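Local coordinates for phosphoribosylaminoimidazole-succinocarboxamide synthase (Pyrococcus horikoshii, PDB 4O82), which catalyses the ATP-dependent joining of L-aspartate to the carboxylate of 5-amino-1-(5-phosphoribosyl)imidazole-4-carboxylate, giving SAICAR in de novo purine biosynthesis, at residues 84-89 against 178-183; 89-94 against 173-178; 116-121 against 128-133. All coordinates share one frame; numbering follows the deposited sequence.

Contact 1 of 3, residues 84-89 against 178-183; sequences DMYPLE and FGKDKN. With CD (cadmium ion), chain F; ADP (adenosine-5'-diphosphate), chain J; AMP (adenosine monophosphate), chain I.
The Tyr86 ring turns its edge to the backbone of Phe178, whose carbonyl C and O lie near the ring plane, while CD2 touches Phe178 CB at 3.9 Å. The chain of Lys180 crosses the tyrosine at about a right angle, bringing CE to 3.3 Å from Tyr86 OH; that hydroxyl is hydrogen-bonded to Glu145. A second flat group, the adenine of ADP, has selenomethionine Met85 over one face, CG 3.4 Å from N3 and SE over C4 and C5, so this end of the strand pair forms part of the ADP site. Bends at chi2 and chi3 (-61° and -72°) fold this chain back, so that its methyl CE also reaches the Phe178 carbonyl.

Between these groups runs a short antiparallel ladder, Met85 on one face and Lys180 with Asp84 on the other. Asp84 and Lys180 form the hydrogen-bonded pair, Asp84 N giving to Lys180 O at 2.9 Å and Lys180 N to Asp84 O at 2.7 Å. Met85 pairs with Gly179, and Tyr86 N bonds to Phe178 O at 2.8 Å. The side chains of Asp84 and Lys180 lie alongside each other, closing a salt bridge from NZ to OD2 at 2.7 Å on the anti side of the carboxylate but 29° out of its plane.

Past Tyr86 the strands part at an inverse gamma turn centred on Pro87. A water fills the interval, accepting from Phe178 N and placed 2.7 Å from each of Tyr86 O and Leu88 O. Helix 143-165 packs on Tyr86 and Phe178 through Ile149, and strand 186-188 continues the sheet beyond Gly179.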
loop_
_atom_site.group_PDB
_atom_site.type_symbol
_atom_site.label_atom_id
_atom_site.label_comp_id
_atom_site.label_asym_id
_atom_site.label_seq_id
_atom_site.Cartn_x
_atom_site.Cartn_y
_atom_site.Cartn_z
ATOM N N ASP A 84 13.114 12.424 23.621
ATOM C CA ASP A 84 14.249 13.232 23.219
ATOM C C ASP A 84 14.120 13.372 21.691
ATOM O O ASP A 84 14.428 12.428 20.951
ATOM C CB ASP A 84 15.537 12.493 23.608
ATOM C CG ASP A 84 16.785 13.212 23.158
ATOM O OD1 ASP A 84 16.847 14.454 23.311
ATOM O OD2 ASP A 84 17.707 12.529 22.660
HETATM N N MSE A 85 13.626 14.532 21.245
HETATM C CA MSE A 85 13.185 14.741 19.859
HETATM C C MSE A 85 14.307 14.926 18.889
HETATM O O MSE A 85 15.268 15.639 19.167
HETATM C CB MSE A 85 12.356 16.024 19.726
HETATM C CG MSE A 85 11.012 15.973 20.451
HETATM SE SE MSE A 85 9.848 14.542 19.754
HETATM C CE MSE A 85 9.438 15.393 18.027
ATOM N N TYR A 86 14.165 14.335 17.706
ATOM C CA TYR A 86 15.045 14.680 16.583
ATOM C C TYR A 86 14.712 16.055 16.026
ATOM O O TYR A 86 13.538 16.411 15.924
ATOM C CB TYR A 86 14.973 13.623 15.495
ATOM C CG TYR A 86 15.639 12.326 15.887
ATOM C CD1 TYR A 86 17.023 12.185 15.825
ATOM C CD2 TYR A 86 14.876 11.233 16.290
ATOM C CE1 TYR A 86 17.639 10.990 16.169
ATOM C CE2 TYR A 86 15.474 10.042 16.632
ATOM C CZ TYR A 86 16.854 9.925 16.571
ATOM O OH TYR A 86 17.416 8.727 16.921
ATOM N N PRO A 87 15.746 16.860 15.701
ATOM C CA PRO A 87 15.491 18.233 15.251
ATOM C C PRO A 87 15.124 18.263 13.758
ATOM O O PRO A 87 15.689 19.024 12.980
ATOM C CB PRO A 87 16.812 18.951 15.544
ATOM C CG PRO A 87 17.855 17.861 15.491
ATOM C CD PRO A 87 17.178 16.600 15.942
ATOM N N LEU A 88 14.143 17.429 13.404
ATOM C CA LEU A 88 13.774 17.137 12.030
ATOM C C LEU A 88 12.273 17.236 11.766
ATOM O O LEU A 88 11.451 16.897 12.629
ATOM C CB LEU A 88 14.213 15.719 11.665
ATOM C CG LEU A 88 15.698 15.324 11.683
ATOM C CD1 LEU A 88 15.821 13.832 11.434
ATOM C CD2 LEU A 88 16.508 16.126 10.658
ATOM N N GLU A 89 11.944 17.718 10.571
ATOM C CA GLU A 89 10.668 17.424 9.912
ATOM C C GLU A 89 10.977 16.407 8.853
ATOM O O GLU A 89 11.842 16.642 7.998
ATOM C CB GLU A 89 10.104 18.637 9.194
ATOM C CG GLU A 89 9.746 19.799 10.082
ATOM C CD GLU A 89 9.349 21.015 9.269
ATOM O OE1 GLU A 89 9.583 21.015 8.029
ATOM O OE2 GLU A 89 8.809 21.967 9.876
ATOM N N PHE A 178 9.952 12.675 15.002
ATOM C CA PHE A 178 10.445 11.493 15.701
ATOM C C PHE A 178 11.303 11.891 16.891
ATOM O O PHE A 178 11.913 12.965 16.906
ATOM C CB PHE A 178 11.304 10.629 14.754
ATOM C CG PHE A 178 10.522 9.944 13.657
ATOM C CD1 PHE A 178 9.943 8.690 13.873
ATOM C CD2 PHE A 178 10.375 10.544 12.396
ATOM C CE1 PHE A 178 9.258 8.044 12.865
ATOM C CE2 PHE A 178 9.669 9.894 11.378
ATOM C CZ PHE A 178 9.109 8.643 11.621
ATOM N N GLY A 179 11.352 11.008 17.874
ATOM C CA GLY A 179 12.230 11.151 19.022
ATOM C C GLY A 179 12.708 9.817 19.600
ATOM O O GLY A 179 12.329 8.723 19.131
ATOM N N LYS A 180 13.568 9.917 20.612
ATOM C CA LYS A 180 14.155 8.744 21.247
ATOM C C LYS A 180 13.512 8.564 22.612
ATOM O O LYS A 180 13.384 9.531 23.361
ATOM C CB LYS A 180 15.676 8.912 21.387
ATOM C CG LYS A 180 16.477 8.467 20.177
ATOM C CD LYS A 180 17.982 8.563 20.425
ATOM C CE LYS A 180 18.624 9.788 19.767
ATOM N NZ LYS A 180 18.660 11.036 20.589
ATOM N N ASP A 181 13.082 7.347 22.929
ATOM C CA ASP A 181 12.530 7.080 24.267
ATOM C C ASP A 181 13.635 6.686 25.244
ATOM O O ASP A 181 14.805 6.701 24.880
ATOM C CB ASP A 181 11.401 6.032 24.222
ATOM C CG ASP A 181 11.858 4.670 23.710
ATOM O OD1 ASP A 181 10.962 3.854 23.390
ATOM O OD2 ASP A 181 13.081 4.402 23.630
ATOM N N LYS A 182 13.254 6.327 26.470
ATOM C CA LYS A 182 14.198 5.877 27.507
ATOM C C LYS A 182 15.156 4.779 27.024
ATOM O O LYS A 182 16.362 4.848 27.274
ATOM C CB LYS A 182 13.446 5.401 28.760
ATOM N N ASN A 183 14.617 3.785 26.320
ATOM C CA ASN A 183 15.410 2.663 25.814
ATOM C C ASN A 183 16.305 3.016 24.617
ATOM O O ASN A 183 17.143 2.206 24.197
ATOM C CB ASN A 183 14.492 1.487 25.455
ATOM C CG ASN A 183 13.676 1.002 26.634
ATOM O OD1 ASN A 183 13.955 1.342 27.781
ATOM N ND2 ASN A 183 12.659 0.199 26.354
HETATM CD CD CD F . 8.421 22.503 6.891
HETATM P PB ADP J . 5.712 24.294 17.355
HETATM O O1B ADP J . 6.102 23.533 16.109
HETATM O O2B ADP J . 5.688 25.805 17.205
HETATM O O3B ADP J . 6.391 23.750 18.579
HETATM P PA ADP J . 3.370 22.779 18.244
HETATM O O1A ADP J . 2.105 23.377 18.809
HETATM O O2A ADP J . 3.280 21.720 17.175
HETATM O O3A ADP J . 4.128 24.065 17.620
HETATM O "O5'" ADP J . 4.254 22.242 19.476
HETATM C "C5'" ADP J . 4.614 20.873 19.658
HETATM C "C4'" ADP J . 6.081 20.809 20.058
HETATM O "O4'" ADP J . 6.351 19.708 20.935
HETATM C "C3'" ADP J . 6.962 20.591 18.847
HETATM O "O3'" ADP J . 8.184 21.258 19.140
HETATM C "C2'" ADP J . 7.232 19.107 18.841
HETATM O "O2'" ADP J . 8.479 18.771 18.244
HETATM C "C1'" ADP J . 7.259 18.796 20.317
HETATM N N9 ADP J . 6.806 17.417 20.564
HETATM C C8 ADP J . 5.820 16.769 19.929
HETATM N N7 ADP J . 5.676 15.526 20.425
HETATM C C5 ADP J . 6.579 15.381 21.420
HETATM C C6 ADP J . 6.989 14.325 22.371
HETATM N N6 ADP J . 6.382 13.131 22.383
HETATM N N1 ADP J . 8.001 14.583 23.230
HETATM C C2 ADP J . 8.639 15.770 23.259
HETATM N N3 ADP J . 8.320 16.772 22.416
HETATM C C4 ADP J . 7.330 16.634 21.495
HETATM P P AMP I . 5.598 21.777 1.652
HETATM O O1P AMP I . 7.070 21.484 1.846
HETATM O O2P AMP I . 5.083 21.621 0.241
HETATM O O3P AMP I . 5.070 23.065 2.229
HETATM O "O5'" AMP I . 4.898 20.694 2.659
HETATM C "C5'" AMP I . 4.864 19.260 2.522
HETATM C "C4'" AMP I . 3.942 18.599 3.561
HETATM O "O4'" AMP I . 4.521 18.675 4.859
HETATM C "C3'" AMP I . 2.550 19.217 3.726
HETATM O "O3'" AMP I . 1.648 18.167 4.045
HETATM C "C2'" AMP I . 2.639 20.110 4.937
HETATM O "O2'" AMP I . 1.381 20.261 5.617
HETATM C "C1'" AMP I . 3.666 19.362 5.774
HETATM N N9 AMP I . 4.481 20.295 6.573
HETATM C C8 AMP I . 5.684 20.786 6.229
HETATM N N7 AMP I . 6.168 21.600 7.202
HETATM C C5 AMP I . 5.265 21.646 8.188
HETATM C C6 AMP I . 5.137 22.317 9.501
HETATM N N6 AMP I . 6.111 23.142 9.964
HETATM N N1 AMP I . 4.011 22.067 10.220
HETATM C C2 AMP I . 3.035 21.253 9.789
HETATM N N3 AMP I . 3.089 20.618 8.605
HETATM C C4 AMP I . 4.153 20.768 7.777
HETATM O O HOH W 1 11.786 14.945 14.511
#

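Contact 2 of 3, residues 89-94 against 173-178; sequences EVVVRN and DFKLEF. With CD (cadmium ion), chain F; AMP (adenosine monophosphate), chain I; ADP (adenosine-5'-diphosphate), chain J.
This is an antiparallel strand pair at the buried centre of the sheet, one face turned to the bound nucleotides and the other to a helix. The axes of 89-93 and 173-176 approach to 4.5 Å at 159°, and two hydrogen-bonded pairs, Val90 with Leu176 and Val92 with Phe174, supply four backbone bonds.

On the nucleotide face, Arg93 and Asp173 lie side by side with their planes 72° apart. Their salt bridge is long, 3.6 Å from NH2 to OD2, and a water bridges Arg93 NE to the same OD2. The guanidinium grips the AMP phosphate, NH2 reaching O2P at 2.8 Å and NH1 reaching O1P, while AMP C5' lies over one of its faces. The Lys175 chain passes along one face of the AMP adenine, its CG and CD against Glu89 CB and CG; bends along it carry NZ to Glu177 OE2 at 2.6 Å. Glu177 OE1 accepts from the ADP ribose O2', at 2.7 Å. Glu89 OE1 binds a cadmium ion at 2.2 Å, shared with AMP N7.

The opposite face is apolar. With CG between the backbone N and the carbonyl carbon (chi1 67°), the Phe174 ring is set alongside Val92, CE2 3.6 Å from CB, whereas Val90 CG2 meets the edge of Phe178. Helix 143-165 covers this side through Ile149, Ile152 and Asn157, and strand 111-121 bonds along the other edge of 89-93.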
loop_
_atom_site.group_PDB
_atom_site.type_symbol
_atom_site.label_atom_id
_atom_site.label_comp_id
_atom_site.label_asym_id
_atom_site.label_seq_id
_atom_site.Cartn_x
_atom_site.Cartn_y
_atom_site.Cartn_z
ATOM N N GLU A 89 11.944 17.718 10.571
ATOM C CA GLU A 89 10.668 17.424 9.912
ATOM C C GLU A 89 10.977 16.407 8.853
ATOM O O GLU A 89 11.842 16.642 7.998
ATOM C CB GLU A 89 10.104 18.637 9.194
ATOM C CG GLU A 89 9.746 19.799 10.082
ATOM C CD GLU A 89 9.349 21.015 9.269
ATOM O OE1 GLU A 89 9.583 21.015 8.029
ATOM O OE2 GLU A 89 8.809 21.967 9.876
ATOM N N VAL A 90 10.283 15.271 8.915
ATOM C CA VAL A 90 10.466 14.202 7.945
ATOM C C VAL A 90 9.239 14.213 7.047
ATOM O O VAL A 90 8.125 13.879 7.480
ATOM C CB VAL A 90 10.683 12.846 8.640
ATOM C CG1 VAL A 90 10.832 11.730 7.621
ATOM C CG2 VAL A 90 11.893 12.912 9.586
ATOM N N VAL A 91 9.452 14.621 5.800
ATOM C CA VAL A 91 8.370 14.780 4.853
ATOM C C VAL A 91 8.333 13.640 3.845
ATOM O O VAL A 91 9.344 13.319 3.235
ATOM C CB VAL A 91 8.398 16.182 4.166
ATOM C CG1 VAL A 91 7.272 16.324 3.153
ATOM C CG2 VAL A 91 8.273 17.302 5.215
ATOM N N VAL A 92 7.164 13.014 3.698
ATOM C CA VAL A 92 6.947 11.988 2.691
ATOM C C VAL A 92 5.904 12.469 1.690
ATOM O O VAL A 92 4.860 13.002 2.088
ATOM C CB VAL A 92 6.449 10.641 3.273
ATOM C CG1 VAL A 92 6.430 9.581 2.170
ATOM C CG2 VAL A 92 7.306 10.186 4.442
ATOM N N ARG A 93 6.187 12.227 0.402
ATOM C CA ARG A 93 5.439 12.806 -0.695
ATOM C C ARG A 93 5.111 11.740 -1.731
ATOM O O ARG A 93 6.007 11.072 -2.256
ATOM C CB ARG A 93 6.205 13.988 -1.337
ATOM C CG ARG A 93 6.902 14.882 -0.314
ATOM C CD ARG A 93 7.611 16.084 -0.922
ATOM N NE ARG A 93 6.653 17.132 -1.194
ATOM C CZ ARG A 93 6.690 18.368 -0.703
ATOM N NH1 ARG A 93 7.675 18.779 0.069
ATOM N NH2 ARG A 93 5.732 19.211 -1.019
ATOM N N ASN A 94 3.811 11.631 -2.036
ATOM C CA ASN A 94 3.275 10.709 -3.032
ATOM C C ASN A 94 2.797 11.388 -4.314
ATOM O O ASN A 94 2.826 10.799 -5.378
ATOM C CB ASN A 94 2.103 9.955 -2.426
ATOM C CG ASN A 94 2.519 9.106 -1.260
ATOM O OD1 ASN A 94 3.358 8.244 -1.417
ATOM N ND2 ASN A 94 1.943 9.357 -0.089
ATOM N N ASP A 173 1.004 14.450 0.558
ATOM C CA ASP A 173 2.268 14.504 1.277
ATOM C C ASP A 173 1.914 14.724 2.741
ATOM O O ASP A 173 0.726 14.960 3.065
ATOM C CB ASP A 173 3.204 15.603 0.734
ATOM C CG ASP A 173 2.530 16.964 0.649
ATOM O OD1 ASP A 173 1.924 17.401 1.639
ATOM O OD2 ASP A 173 2.588 17.598 -0.410
ATOM N N PHE A 174 2.917 14.616 3.611
ATOM C CA PHE A 174 2.739 14.840 5.033
ATOM C C PHE A 174 4.077 14.962 5.763
ATOM O O PHE A 174 5.100 14.559 5.228
ATOM C CB PHE A 174 1.821 13.771 5.666
ATOM C CG PHE A 174 2.393 12.390 5.691
ATOM C CD1 PHE A 174 2.801 11.824 6.885
ATOM C CD2 PHE A 174 2.505 11.642 4.527
ATOM C CE1 PHE A 174 3.329 10.535 6.924
ATOM C CE2 PHE A 174 3.047 10.373 4.564
ATOM C CZ PHE A 174 3.465 9.816 5.760
ATOM N N LYS A 175 4.053 15.540 6.967
ATOM C CA LYS A 175 5.259 15.770 7.763
ATOM C C LYS A 175 5.179 14.963 9.053
ATOM O O LYS A 175 4.159 14.940 9.694
ATOM C CB LYS A 175 5.442 17.252 8.127
ATOM C CG LYS A 175 6.586 17.515 9.116
ATOM C CD LYS A 175 6.308 18.537 10.222
ATOM C CE LYS A 175 4.980 18.394 10.949
ATOM N NZ LYS A 175 5.140 18.544 12.414
ATOM N N LEU A 176 6.275 14.314 9.418
ATOM C CA LEU A 176 6.336 13.576 10.678
ATOM C C LEU A 176 7.503 14.079 11.498
ATOM O O LEU A 176 8.438 14.699 10.967
ATOM C CB LEU A 176 6.500 12.070 10.436
ATOM C CG LEU A 176 5.482 11.273 9.626
ATOM C CD1 LEU A 176 6.065 9.898 9.314
ATOM C CD2 LEU A 176 4.142 11.168 10.367
ATOM N N GLU A 177 7.418 13.824 12.794
ATOM C CA GLU A 177 8.479 14.090 13.723
ATOM C C GLU A 177 8.701 12.824 14.550
ATOM O O GLU A 177 7.764 12.030 14.748
ATOM C CB GLU A 177 8.136 15.295 14.614
ATOM C CG GLU A 177 7.701 16.510 13.788
ATOM C CD GLU A 177 7.662 17.818 14.558
ATOM O OE1 GLU A 177 8.070 17.875 15.744
ATOM O OE2 GLU A 177 7.215 18.810 13.954
ATOM N N PHE A 178 9.952 12.675 15.002
ATOM C CA PHE A 178 10.445 11.493 15.701
ATOM C C PHE A 178 11.303 11.891 16.891
ATOM O O PHE A 178 11.913 12.965 16.906
ATOM C CB PHE A 178 11.304 10.629 14.754
ATOM C CG PHE A 178 10.522 9.944 13.657
ATOM C CD1 PHE A 178 9.943 8.690 13.873
ATOM C CD2 PHE A 178 10.375 10.544 12.396
ATOM C CE1 PHE A 178 9.258 8.044 12.865
ATOM C CE2 PHE A 178 9.669 9.894 11.378
ATOM C CZ PHE A 178 9.109 8.643 11.621
HETATM CD CD CD F . 8.421 22.503 6.891
HETATM P P AMP I . 5.598 21.777 1.652
HETATM O O1P AMP I . 7.070 21.484 1.846
HETATM O O2P AMP I . 5.083 21.621 0.241
HETATM O O3P AMP I . 5.070 23.065 2.229
HETATM O "O5'" AMP I . 4.898 20.694 2.659
HETATM C "C5'" AMP I . 4.864 19.260 2.522
HETATM C "C4'" AMP I . 3.942 18.599 3.561
HETATM O "O4'" AMP I . 4.521 18.675 4.859
HETATM C "C3'" AMP I . 2.550 19.217 3.726
HETATM O "O3'" AMP I . 1.648 18.167 4.045
HETATM C "C2'" AMP I . 2.639 20.110 4.937
HETATM O "O2'" AMP I . 1.381 20.261 5.617
HETATM C "C1'" AMP I . 3.666 19.362 5.774
HETATM N N9 AMP I . 4.481 20.295 6.573
HETATM C C8 AMP I . 5.684 20.786 6.229
HETATM N N7 AMP I . 6.168 21.600 7.202
HETATM C C5 AMP I . 5.265 21.646 8.188
HETATM C C6 AMP I . 5.137 22.317 9.501
HETATM N N6 AMP I . 6.111 23.142 9.964
HETATM N N1 AMP I . 4.011 22.067 10.220
HETATM C C2 AMP I . 3.035 21.253 9.789
HETATM N N3 AMP I . 3.089 20.618 8.605
HETATM C C4 AMP I . 4.153 20.768 7.777
HETATM P PB ADP J . 5.712 24.294 17.355
HETATM O O1B ADP J . 6.102 23.533 16.109
HETATM O O2B ADP J . 5.688 25.805 17.205
HETATM O O3B ADP J . 6.391 23.750 18.579
HETATM P PA ADP J . 3.370 22.779 18.244
HETATM O O1A ADP J . 2.105 23.377 18.809
HETATM O O2A ADP J . 3.280 21.720 17.175
HETATM O O3A ADP J . 4.128 24.065 17.620
HETATM O "O5'" ADP J . 4.254 22.242 19.476
HETATM C "C5'" ADP J . 4.614 20.873 19.658
HETATM C "C4'" ADP J . 6.081 20.809 20.058
HETATM O "O4'" ADP J . 6.351 19.708 20.935
HETATM C "C3'" ADP J . 6.962 20.591 18.847
HETATM O "O3'" ADP J . 8.184 21.258 19.140
HETATM C "C2'" ADP J . 7.232 19.107 18.841
HETATM O "O2'" ADP J . 8.479 18.771 18.244
HETATM C "C1'" ADP J . 7.259 18.796 20.317
HETATM N N9 ADP J . 6.806 17.417 20.564
HETATM C C8 ADP J . 5.820 16.769 19.929
HETATM N N7 ADP J . 5.676 15.526 20.425
HETATM C C5 ADP J . 6.579 15.381 21.420
HETATM C C6 ADP J . 6.989 14.325 22.371
HETATM N N6 ADP J . 6.382 13.131 22.383
HETATM N N1 ADP J . 8.001 14.583 23.230
HETATM C C2 ADP J . 8.639 15.770 23.259
HETATM N N3 ADP J . 8.320 16.772 22.416
HETATM C C4 ADP J . 7.330 16.634 21.495
HETATM O O HOH W 2 4.243 16.753 -2.415
#

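Contact 3 of 3, residues 116-121 against 128-133; sequences IVELYY and DPMINY. With CD (cadmium ion), chain D.
Leu119 and Ile131 meet at the apolar centre of a beta hairpin, in which strand 111-121 turns back on the short, weakly bonded strand 130-131. Leu119 CB lies 3.9 Å from Ile131 CG1, and Leu119 CD1 reaches the edge of the Tyr133 ring in its plane. The two branches of Ile131 divide the work: CG1, placed between the backbone N and the carbonyl carbon (chi1 62°), turns to Leu119, while CG2 touches Tyr121 CB. Pro129 CG adds a further contact to that same CB and sits near the plane of the Tyr121 ring.

On the other side of the hairpin, selenomethionine Met130 lays CG over one face of Tyr120 in a CH-pi contact, 3.9 Å above the plane and offset toward the rim. An extended chi2 (175°) carries SE on toward the CB and CG of Glu118, and SE, standing obliquely to the ring, makes the Met-aromatic contact. The Tyr120 hydroxyl gives its proton to Glu118 OE1 at 2.7 Å, coming from above the carboxylate plane, and that oxygen also pairs with Arg93.

The backbone is joined by two bonds: Ile131 N to Leu119 O at 2.9 Å, nearly straight at 173°, and Tyr121 N to Pro129 O at 2.8 Å. A water bridges the two segments, accepting from Leu119 N and donating to Ile131 O. Asn132 is the N-cap of helix 133-138, its OD1 accepting from the backbone N of His135. At the opposite end of 128-133, Asp128 OD1 accepts from the backbone N of Asn123, and both carboxylate oxygens grip a cadmium ion unevenly, OD2 at 2.2 Å and OD1 at 2.8 Å.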
loop_
_atom_site.group_PDB
_atom_site.type_symbol
_atom_site.label_atom_id
_atom_site.label_comp_id
_atom_site.label_asym_id
_atom_site.label_seq_id
_atom_site.Cartn_x
_atom_site.Cartn_y
_atom_site.Cartn_z
ATOM N N ILE A 116 8.685 9.986 -2.011
ATOM C CA ILE A 116 9.885 10.799 -1.784
ATOM C C ILE A 116 9.949 11.139 -0.292
ATOM O O ILE A 116 8.926 11.498 0.296
ATOM C CB ILE A 116 9.846 12.097 -2.635
ATOM C CG1 ILE A 116 10.019 11.754 -4.137
ATOM C CG2 ILE A 116 10.915 13.103 -2.178
ATOM C CD1 ILE A 116 10.066 12.967 -5.064
ATOM N N VAL A 117 11.119 10.969 0.327
ATOM C CA VAL A 117 11.344 11.378 1.720
ATOM C C VAL A 117 12.300 12.565 1.696
ATOM O O VAL A 117 13.417 12.467 1.172
ATOM C CB VAL A 117 12.010 10.283 2.591
ATOM C CG1 VAL A 117 12.067 10.739 4.050
ATOM C CG2 VAL A 117 11.290 8.950 2.479
ATOM N N GLU A 118 11.854 13.690 2.235
ATOM C CA GLU A 118 12.734 14.832 2.454
ATOM C C GLU A 118 12.909 15.078 3.941
ATOM O O GLU A 118 11.966 14.899 4.731
ATOM C CB GLU A 118 12.174 16.086 1.796
ATOM C CG GLU A 118 11.855 15.923 0.319
ATOM C CD GLU A 118 10.946 17.026 -0.204
ATOM O OE1 GLU A 118 10.193 17.665 0.601
ATOM O OE2 GLU A 118 10.958 17.228 -1.434
ATOM N N LEU A 119 14.120 15.508 4.299
ATOM C CA LEU A 119 14.483 15.903 5.653
ATOM C C LEU A 119 14.655 17.399 5.679
ATOM O O LEU A 119 15.279 17.970 4.786
ATOM C CB LEU A 119 15.804 15.282 6.076
ATOM C CG LEU A 119 15.990 13.783 5.925
ATOM C CD1 LEU A 119 17.426 13.447 6.215
ATOM C CD2 LEU A 119 15.058 13.046 6.879
ATOM N N TYR A 120 14.108 18.016 6.718
ATOM C CA TYR A 120 14.248 19.424 6.941
ATOM C C TYR A 120 14.752 19.624 8.340
ATOM O O TYR A 120 14.333 18.908 9.266
ATOM C CB TYR A 120 12.905 20.118 6.819
ATOM C CG TYR A 120 12.366 20.133 5.430
ATOM C CD1 TYR A 120 12.564 21.236 4.609
ATOM C CD2 TYR A 120 11.663 19.022 4.923
ATOM C CE1 TYR A 120 12.058 21.248 3.309
ATOM C CE2 TYR A 120 11.163 19.022 3.629
ATOM C CZ TYR A 120 11.348 20.142 2.840
ATOM O OH TYR A 120 10.889 20.131 1.570
ATOM N N TYR A 121 15.621 20.618 8.498
ATOM C CA TYR A 121 16.140 21.000 9.803
ATOM C C TYR A 121 15.101 21.855 10.550
ATOM O O TYR A 121 14.699 22.925 10.091
ATOM C CB TYR A 121 17.483 21.720 9.646
ATOM C CG TYR A 121 18.066 22.319 10.908
ATOM C CD1 TYR A 121 17.945 21.680 12.153
ATOM C CD2 TYR A 121 18.778 23.509 10.846
ATOM C CE1 TYR A 121 18.493 22.236 13.298
ATOM C CE2 TYR A 121 19.336 24.064 11.979
ATOM C CZ TYR A 121 19.195 23.425 13.198
ATOM O OH TYR A 121 19.751 23.993 14.310
ATOM N N ASP A 128 13.204 26.398 8.530
ATOM C CA ASP A 128 13.166 24.928 8.241
ATOM C C ASP A 128 13.774 24.514 6.898
ATOM O O ASP A 128 13.074 24.046 6.017
ATOM C CB ASP A 128 11.731 24.373 8.334
ATOM C CG ASP A 128 11.092 24.618 9.695
ATOM O OD1 ASP A 128 11.783 24.477 10.733
ATOM O OD2 ASP A 128 9.897 24.981 9.733
ATOM N N PRO A 129 15.096 24.679 6.736
ATOM C CA PRO A 129 15.712 24.381 5.436
ATOM C C PRO A 129 15.796 22.879 5.178
ATOM O O PRO A 129 15.829 22.102 6.131
ATOM C CB PRO A 129 17.118 24.975 5.579
ATOM C CG PRO A 129 17.378 24.935 7.044
ATOM C CD PRO A 129 16.070 25.217 7.703
HETATM N N MSE A 130 15.804 22.483 3.900
HETATM C CA MSE A 130 16.019 21.086 3.555
HETATM C C MSE A 130 17.468 20.718 3.789
HETATM O O MSE A 130 18.375 21.500 3.517
HETATM C CB MSE A 130 15.728 20.767 2.096
HETATM C CG MSE A 130 15.257 19.327 2.003
HETATM SE SE MSE A 130 14.720 18.895 0.158
HETATM C CE MSE A 130 16.544 18.765 -0.558
ATOM N N ILE A 131 17.673 19.510 4.295
ATOM C CA ILE A 131 19.003 18.983 4.522
ATOM C C ILE A 131 19.132 17.580 3.949
ATOM O O ILE A 131 18.125 16.914 3.692
ATOM C CB ILE A 131 19.384 18.980 6.027
ATOM C CG1 ILE A 131 18.443 18.074 6.862
ATOM C CG2 ILE A 131 19.479 20.407 6.581
ATOM C CD1 ILE A 131 19.027 17.666 8.217
ATOM N N ASN A 132 20.374 17.135 3.758
ATOM C CA ASN A 132 20.642 15.755 3.375
ATOM C C ASN A 132 21.306 14.970 4.510
ATOM O O ASN A 132 21.381 15.457 5.636
ATOM C CB ASN A 132 21.461 15.677 2.070
ATOM C CG ASN A 132 22.838 16.285 2.205
ATOM O OD1 ASN A 132 23.476 16.146 3.254
ATOM N ND2 ASN A 132 23.302 16.990 1.158
ATOM N N TYR A 133 21.800 13.769 4.218
ATOM C CA TYR A 133 22.405 12.924 5.243
ATOM C C TYR A 133 23.713 13.490 5.820
ATOM O O TYR A 133 24.020 13.265 6.996
ATOM C CB TYR A 133 22.634 11.487 4.735
ATOM C CG TYR A 133 21.434 10.768 4.125
ATOM C CD1 TYR A 133 20.110 11.130 4.439
ATOM C CD2 TYR A 133 21.629 9.697 3.251
ATOM C CE1 TYR A 133 19.019 10.457 3.868
ATOM C CE2 TYR A 133 20.554 9.035 2.687
ATOM C CZ TYR A 133 19.249 9.414 3.010
ATOM O OH TYR A 133 18.191 8.755 2.435
HETATM CD CD CD D . 9.289 24.999 11.876
HETATM O O HOH W 3 16.272 15.294 2.567
#

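In the fold
Followed from the N terminus, strand 84-93 leaves the ADP site and runs toward the AMP phosphate, supplying one side of contact 1 and then, sharing Glu89, of contact 2. The chain next enters strand 111-121 and doubles back within a few residues, closing the small loop of contact 3. After helices 133-138 and 143-165 it returns along strand 169-180, closing contact 2 first and contact 1 last. Contact 3 therefore nests within contact 2, and contact 2 within contact 1; none cross. Strand 84-93 lies between the other two long strands, bonded to 111-121 through Val91 O and Glu118 N, which unites all three contacts in one sheet.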